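CBS domain-containing protein (Pyrococcus horikoshii, PDB 2YZI) is of unknown function but carries a pair of CBS domains, modules that in related proteins often bind adenine nucleotides and regulate a partner. Local coordinates at residues M3-L17 and I114-S127. Residues are numbered along the deposited sequence; the frame is centred on the assembly and turned at random.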
# COMPACT_ATOMS: atom_id res chain seq x y z
N MSE B 3 9.08 1.60 -18.41
CA MSE B 3 8.94 0.17 -18.02
C MSE B 3 8.49 -0.71 -19.18
O MSE B 3 7.68 -0.30 -20.02
CB MSE B 3 7.97 0.03 -16.84
CG MSE B 3 6.63 0.69 -17.06
SE MSE B 3 5.39 0.30 -15.61
CE MSE B 3 4.20 -0.93 -16.53
N ASP B 4 9.02 -1.93 -19.20
CA ASP B 4 8.73 -2.90 -20.23
C ASP B 4 8.18 -4.19 -19.62
O ASP B 4 8.89 -4.90 -18.92
CB ASP B 4 10.02 -3.18 -21.01
CG ASP B 4 9.88 -4.31 -22.01
OD1 ASP B 4 8.74 -4.62 -22.40
OD2 ASP B 4 10.93 -4.87 -22.41
N MSE B 5 6.91 -4.48 -19.90
CA MSE B 5 6.24 -5.67 -19.40
C MSE B 5 6.95 -6.97 -19.77
O MSE B 5 6.71 -8.01 -19.17
CB MSE B 5 4.81 -5.72 -19.93
CG MSE B 5 3.99 -4.50 -19.61
SE MSE B 5 3.48 -4.46 -17.74
CE MSE B 5 1.74 -5.32 -17.94
N LYS B 6 7.83 -6.89 -20.77
CA LYS B 6 8.56 -8.06 -21.22
C LYS B 6 9.83 -8.31 -20.42
O LYS B 6 10.28 -9.45 -20.30
CB LYS B 6 8.93 -7.91 -22.70
CG LYS B 6 7.73 -7.79 -23.63
CD LYS B 6 8.16 -7.39 -25.04
CE LYS B 6 6.97 -7.09 -25.95
NZ LYS B 6 6.08 -8.28 -26.16
N ALA B 7 10.41 -7.24 -19.87
CA ALA B 7 11.64 -7.33 -19.09
C ALA B 7 11.52 -8.10 -17.78
O ALA B 7 10.48 -8.09 -17.14
CB ALA B 7 12.17 -5.93 -18.82
N PRO B 8 12.60 -8.77 -17.35
CA PRO B 8 12.63 -9.55 -16.11
C PRO B 8 12.39 -8.67 -14.90
O PRO B 8 12.89 -7.54 -14.84
CB PRO B 8 14.03 -10.14 -16.11
CG PRO B 8 14.82 -9.06 -16.74
CD PRO B 8 13.95 -8.68 -17.93
N ILE B 9 11.65 -9.19 -13.92
CA ILE B 9 11.33 -8.42 -12.72
C ILE B 9 12.57 -7.96 -11.98
O ILE B 9 12.53 -7.01 -11.21
CB ILE B 9 10.43 -9.23 -11.73
CG1 ILE B 9 9.73 -8.27 -10.77
CG2 ILE B 9 11.28 -10.22 -10.92
CD1 ILE B 9 8.76 -7.34 -11.44
N LYS B 10 13.69 -8.63 -12.21
CA LYS B 10 14.90 -8.25 -11.51
C LYS B 10 15.35 -6.83 -11.76
O LYS B 10 16.16 -6.30 -11.00
CB LYS B 10 16.04 -9.23 -11.82
CG LYS B 10 16.40 -9.40 -13.28
CD LYS B 10 17.46 -10.50 -13.40
CE LYS B 10 17.96 -10.69 -14.81
NZ LYS B 10 18.97 -11.78 -14.87
N VAL B 11 14.84 -6.19 -12.81
CA VAL B 11 15.26 -4.82 -13.09
C VAL B 11 14.42 -3.77 -12.34
O VAL B 11 14.85 -2.63 -12.17
CB VAL B 11 15.23 -4.50 -14.61
CG1 VAL B 11 15.73 -5.69 -15.39
CG2 VAL B 11 13.84 -4.10 -15.05
N TYR B 12 13.24 -4.17 -11.88
CA TYR B 12 12.38 -3.24 -11.17
C TYR B 12 12.32 -3.53 -9.67
O TYR B 12 11.78 -2.73 -8.90
CB TYR B 12 10.97 -3.30 -11.75
CG TYR B 12 10.92 -3.14 -13.25
CD1 TYR B 12 11.22 -1.93 -13.86
CD2 TYR B 12 10.55 -4.21 -14.06
CE1 TYR B 12 11.16 -1.79 -15.25
CE2 TYR B 12 10.49 -4.09 -15.45
CZ TYR B 12 10.79 -2.87 -16.03
OH TYR B 12 10.72 -2.73 -17.40
N MSE B 13 12.85 -4.67 -9.25
CA MSE B 13 12.84 -5.03 -7.84
C MSE B 13 13.83 -4.21 -7.03
O MSE B 13 14.69 -3.52 -7.59
CB MSE B 13 13.20 -6.51 -7.65
CG MSE B 13 14.60 -6.87 -8.11
SE MSE B 13 15.16 -8.58 -7.37
CE MSE B 13 17.06 -8.23 -7.20
N THR B 14 13.70 -4.29 -5.72
CA THR B 14 14.59 -3.58 -4.81
C THR B 14 15.22 -4.54 -3.79
O THR B 14 14.74 -5.66 -3.62
CB THR B 14 13.85 -2.49 -4.04
OG1 THR B 14 14.72 -1.95 -3.03
CG2 THR B 14 12.61 -3.06 -3.35
N LYS B 15 16.28 -4.08 -3.14
CA LYS B 15 16.97 -4.88 -2.11
C LYS B 15 16.45 -4.48 -0.74
O LYS B 15 16.67 -5.17 0.25
CB LYS B 15 18.49 -4.63 -2.15
CG LYS B 15 19.25 -5.36 -3.25
CD LYS B 15 19.31 -6.86 -3.00
CE LYS B 15 20.27 -7.54 -3.98
NZ LYS B 15 20.32 -9.01 -3.77
N LYS B 16 15.76 -3.34 -0.70
CA LYS B 16 15.21 -2.81 0.54
C LYS B 16 14.18 -3.76 1.17
O LYS B 16 12.98 -3.50 1.13
CB LYS B 16 14.57 -1.45 0.26
CG LYS B 16 13.99 -0.74 1.47
CD LYS B 16 13.17 0.47 1.06
CE LYS B 16 13.77 1.75 1.57
NZ LYS B 16 13.85 1.75 3.05
N LEU B 17 14.67 -4.85 1.75
CA LEU B 17 13.81 -5.84 2.39
C LEU B 17 14.20 -5.98 3.85
O LEU B 17 15.24 -6.55 4.17
CB LEU B 17 13.97 -7.18 1.65
CG LEU B 17 13.50 -8.49 2.29
CD1 LEU B 17 12.04 -8.40 2.70
CD2 LEU B 17 13.72 -9.61 1.28
N ILE B 114 15.44 -15.85 -1.24
CA ILE B 114 14.77 -14.57 -1.44
C ILE B 114 15.87 -13.53 -1.64
O ILE B 114 16.74 -13.37 -0.77
CB ILE B 114 13.88 -14.21 -0.22
CG1 ILE B 114 12.99 -15.40 0.15
CG2 ILE B 114 12.99 -13.01 -0.54
CD1 ILE B 114 12.10 -15.88 -0.98
N VAL B 115 15.87 -12.85 -2.78
CA VAL B 115 16.90 -11.87 -3.08
C VAL B 115 16.43 -10.43 -3.14
O VAL B 115 17.24 -9.51 -3.19
CB VAL B 115 17.60 -12.18 -4.41
CG1 VAL B 115 18.47 -13.40 -4.25
CG2 VAL B 115 16.57 -12.40 -5.50
N GLY B 116 15.12 -10.24 -3.13
CA GLY B 116 14.59 -8.90 -3.18
C GLY B 116 13.08 -8.95 -3.03
O GLY B 116 12.52 -9.98 -2.67
N ILE B 117 12.45 -7.82 -3.33
CA ILE B 117 11.01 -7.71 -3.24
C ILE B 117 10.53 -6.66 -4.23
O ILE B 117 11.24 -5.69 -4.51
CB ILE B 117 10.59 -7.27 -1.82
CG1 ILE B 117 9.06 -7.33 -1.68
CG2 ILE B 117 11.12 -5.87 -1.53
CD1 ILE B 117 8.58 -6.97 -0.30
N PHE B 118 9.34 -6.87 -4.79
CA PHE B 118 8.77 -5.92 -5.73
C PHE B 118 7.47 -5.42 -5.11
O PHE B 118 6.61 -6.22 -4.72
CB PHE B 118 8.49 -6.56 -7.08
CG PHE B 118 7.83 -5.62 -8.07
CD1 PHE B 118 8.53 -4.52 -8.57
CD2 PHE B 118 6.52 -5.82 -8.48
CE1 PHE B 118 7.92 -3.62 -9.46
CE2 PHE B 118 5.90 -4.93 -9.38
CZ PHE B 118 6.61 -3.83 -9.87
N THR B 119 7.33 -4.10 -5.01
CA THR B 119 6.14 -3.51 -4.40
C THR B 119 5.41 -2.58 -5.35
O THR B 119 5.88 -2.32 -6.45
CB THR B 119 6.53 -2.71 -3.12
OG1 THR B 119 7.22 -1.50 -3.49
CG2 THR B 119 7.43 -3.54 -2.23
N LEU B 120 4.25 -2.08 -4.93
CA LEU B 120 3.50 -1.16 -5.77
C LEU B 120 4.27 0.14 -5.89
O LEU B 120 4.16 0.85 -6.89
CB LEU B 120 2.10 -0.91 -5.21
CG LEU B 120 1.15 -2.11 -5.30
CD1 LEU B 120 -0.29 -1.63 -5.18
CD2 LEU B 120 1.34 -2.84 -6.62
N SER B 121 5.05 0.46 -4.86
CA SER B 121 5.87 1.67 -4.88
C SER B 121 6.91 1.52 -5.99
O SER B 121 7.22 2.49 -6.69
CB SER B 121 6.57 1.90 -3.54
OG SER B 121 5.64 2.30 -2.55
N ASP B 122 7.44 0.31 -6.14
CA ASP B 122 8.42 0.05 -7.19
C ASP B 122 7.76 0.28 -8.55
O ASP B 122 8.38 0.84 -9.46
CB ASP B 122 8.95 -1.37 -7.10
CG ASP B 122 9.81 -1.59 -5.87
OD1 ASP B 122 10.83 -0.89 -5.72
OD2 ASP B 122 9.47 -2.48 -5.06
N LEU B 123 6.51 -0.15 -8.68
CA LEU B 123 5.76 0.01 -9.92
C LEU B 123 5.68 1.49 -10.26
O LEU B 123 5.87 1.89 -11.41
CB LEU B 123 4.34 -0.54 -9.75
CG LEU B 123 3.41 -0.31 -10.95
CD1 LEU B 123 3.96 -1.05 -12.16
CD2 LEU B 123 1.99 -0.80 -10.61
N LEU B 124 5.38 2.30 -9.25
CA LEU B 124 5.29 3.74 -9.42
C LEU B 124 6.63 4.27 -9.92
O LEU B 124 6.69 5.12 -10.81
CB LEU B 124 4.94 4.40 -8.09
CG LEU B 124 4.82 5.93 -8.20
CD1 LEU B 124 3.71 6.26 -9.20
CD2 LEU B 124 4.55 6.55 -6.82
N GLU B 125 7.70 3.75 -9.32
CA GLU B 125 9.06 4.15 -9.68
C GLU B 125 9.32 3.83 -11.17
O GLU B 125 9.87 4.66 -11.90
CB GLU B 125 10.06 3.40 -8.81
CG GLU B 125 11.29 4.19 -8.46
CD GLU B 125 11.01 5.27 -7.45
OE1 GLU B 125 10.27 6.23 -7.78
OE2 GLU B 125 11.52 5.16 -6.32
N ALA B 126 8.95 2.63 -11.59
CA ALA B 126 9.14 2.22 -12.97
C ALA B 126 8.28 3.05 -13.92
O ALA B 126 8.73 3.44 -15.00
CB ALA B 126 8.82 0.74 -13.12
N SER B 127 7.04 3.34 -13.52
CA SER B 127 6.14 4.13 -14.35
C SER B 127 6.67 5.54 -14.55
O SER B 127 6.29 6.22 -15.50
CB SER B 127 4.75 4.20 -13.72
OG SER B 127 4.81 4.87 -12.47
O HOH W 1 10.57 2.09 -16.24
O HOH W 2 11.32 -0.03 -10.53
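Thr14 and Ile117 pair as a single antiparallel hydrogen-bonded bridge: Thr14 N gives to Ile117 O (3.1 Å, N-H...O 168°) and Ile117 N returns the bond to Thr14 O. Beside it, the Lys15 chain, bent at chi2 (-70°), folds back and sets NZ on a lone pair of Val115 O, 3.2 Å away. Gly116 suits its place, since a CB there would clash with Thr14 O and Met13 SE. Earlier in 3-17 the contact turns apolar. Ile9 CD1 sits over one face of the Phe118 ring, 3.9 Å from its centroid, a CH-pi contact, while Tyr12 O lies at that ring's edge. The loop leading to strand 19-20 of the first CBS motif thus lies along strand 113-119 of the second, joined at Thr14-Ile117, and separately packs on helix 120-127. There the small Ala126 lets Tyr12 CD1 approach its CB to 3.7 Å. Asp122 and Thr119 form the helix's capping box: Asp122 OD2 accepts from Thr119 N (2.7 Å), Thr119 OG1 from Asp122 N. Thr14 CG2 packs against the carboxylate. Without that group, as with an alanine here, Thr119 N and OG1 would probably both lose an acceptor and a gap open beside the methyl. Water bridges Met3 N to Ala126 O.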